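PDB 3PV2: DegQ from Legionella fallonii, which is an HtrA-family chaperone protease with a trypsin fold that assembles into large, self-compartmentizing 12-mers. Local coordinates for residues T105-L108 against R112-K115. Numbering follows the deposited sequence.
Sequences TVTL and RRLK
Val106 and Leu114 form the hydrogen-bonded pair of a beta hairpin in the N-terminal barrel of the trypsin fold. The hairpin joins strand 101-107 to strand 113-122, and the two run antiparallel. Val106 N donates to Leu114 O at 2.7 Å, and Leu114 N returns an equally short bond to Val106 O. Past the strand end, Leu108 N reaches Arg112 O at 3.1 Å, next to the turn. On its other edge, strand 101-107 bonds to strand 32-40: Thr105 with Ala36 and Thr107 with Asn34.

Leu108 CD1 meets Leu114 CD1 at 4.2 Å. Val33 touches Val106 and Leu108, and Ile132 and Ala134 touch Leu114. Leu108 CD1 also lies over one face of the Arg112 guanidinium, toward its rim, 3.4 Å from Arg112 NH2. That group is held by a salt bridge to Asp110 and a hydrogen bond to Lys135 O.

Thr105, Thr107 and Arg113 share the other face of the sheet. Bends at chi2 (-108°) and chi3 (-72°) bring the Arg113 guanidinium beside Thr105 and Thr107. Thr105 CG2 sits over its centre. Arg113 NE bonds to Arg401 O of a second subunit, another copy of the protein, so this face of the hairpin also meets a neighbouring subunit. Thr107 OG1 lies at the guanidinium edge, in its plane, and comes closest to Arg113 CD, at 3.1 Å. One water bridges the three residues: it donates to Thr105 O, shares a 2.6 Å hydrogen bond with Thr107 OG1, and accepts a weak one from Arg113 NH1 at 3.1 Å.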
loop_
_atom_site.group_PDB
_atom_site.type_symbol
_atom_site.label_atom_id
_atom_site.label_comp_id
_atom_site.label_asym_id
_atom_site.label_seq_id
_atom_site.Cartn_x
_atom_site.Cartn_y
_atom_site.Cartn_z
ATOM N N THR B 105 -27.176 11.754 -37.124
ATOM C CA THR B 105 -28.537 12.220 -37.182
ATOM C C THR B 105 -28.580 13.696 -36.781
ATOM O O THR B 105 -28.071 14.118 -35.717
ATOM C CB THR B 105 -29.442 11.327 -36.303
ATOM O OG1 THR B 105 -29.208 9.965 -36.634
ATOM C CG2 THR B 105 -30.878 11.614 -36.530
ATOM N N VAL B 106 -29.196 14.488 -37.655
ATOM C CA VAL B 106 -29.306 15.907 -37.426
ATOM C C VAL B 106 -30.703 16.242 -36.960
ATOM O O VAL B 106 -31.655 15.791 -37.569
ATOM C CB VAL B 106 -28.916 16.652 -38.714
ATOM C CG1 VAL B 106 -29.378 18.075 -38.686
ATOM C CG2 VAL B 106 -27.380 16.563 -38.905
ATOM N N THR B 107 -30.830 17.037 -35.895
ATOM C CA THR B 107 -32.127 17.560 -35.444
ATOM C C THR B 107 -32.252 19.064 -35.591
ATOM O O THR B 107 -31.435 19.820 -35.074
ATOM C CB THR B 107 -32.394 17.225 -33.965
ATOM O OG1 THR B 107 -32.192 15.826 -33.741
ATOM C CG2 THR B 107 -33.857 17.646 -33.526
ATOM N N LEU B 108 -33.297 19.505 -36.238
ATOM C CA LEU B 108 -33.540 20.903 -36.468
ATOM C C LEU B 108 -34.353 21.460 -35.340
ATOM O O LEU B 108 -35.013 20.749 -34.614
ATOM C CB LEU B 108 -34.376 21.113 -37.745
ATOM C CG LEU B 108 -33.912 20.497 -39.046
ATOM C CD1 LEU B 108 -34.814 20.927 -40.236
ATOM C CD2 LEU B 108 -32.448 20.833 -39.345
ATOM N N ARG B 112 -37.683 18.111 -36.811
ATOM C CA ARG B 112 -37.426 16.993 -37.720
ATOM C C ARG B 112 -36.067 16.368 -37.387
ATOM O O ARG B 112 -35.137 17.116 -37.097
ATOM C CB ARG B 112 -37.405 17.489 -39.157
ATOM C CG ARG B 112 -38.684 18.143 -39.634
ATOM C CD ARG B 112 -38.563 18.617 -41.088
ATOM N NE ARG B 112 -38.176 20.027 -41.175
ATOM C CZ ARG B 112 -37.685 20.631 -42.259
ATOM N NH1 ARG B 112 -37.515 19.961 -43.395
ATOM N NH2 ARG B 112 -37.361 21.926 -42.212
ATOM N N ARG B 113 -35.969 15.031 -37.395
ATOM C CA ARG B 113 -34.709 14.305 -37.177
ATOM C C ARG B 113 -34.275 13.731 -38.518
ATOM O O ARG B 113 -34.974 12.874 -39.064
ATOM C CB ARG B 113 -34.836 13.163 -36.164
ATOM C CG ARG B 113 -35.265 13.534 -34.757
ATOM C CD ARG B 113 -34.114 13.424 -33.743
ATOM N NE ARG B 113 -33.730 12.050 -33.437
ATOM C CZ ARG B 113 -32.528 11.631 -33.011
ATOM N NH1 ARG B 113 -31.493 12.461 -32.819
ATOM N NH2 ARG B 113 -32.346 10.323 -32.797
ATOM N N LEU B 114 -33.162 14.211 -39.073
ATOM C CA LEU B 114 -32.737 13.820 -40.431
ATOM C C LEU B 114 -31.475 12.993 -40.437
ATOM O O LEU B 114 -30.517 13.271 -39.687
ATOM C CB LEU B 114 -32.524 15.052 -41.300
ATOM C CG LEU B 114 -33.802 15.875 -41.425
ATOM C CD1 LEU B 114 -33.481 17.281 -41.820
ATOM C CD2 LEU B 114 -34.822 15.188 -42.424
ATOM N N LYS B 115 -31.455 11.966 -41.290
ATOM C CA LYS B 115 -30.251 11.197 -41.536
ATOM C C LYS B 115 -29.256 12.092 -42.295
ATOM O O LYS B 115 -29.613 12.753 -43.247
ATOM C CB LYS B 115 -30.638 9.994 -42.362
ATOM C CG LYS B 115 -29.566 8.969 -42.616
ATOM C CD LYS B 115 -30.209 7.678 -43.184
ATOM C CE LYS B 115 -29.250 6.983 -44.117
ATOM N NZ LYS B 115 -27.847 7.067 -43.559
HETATM O O HOH W 1 -29.795 14.957 -33.688
#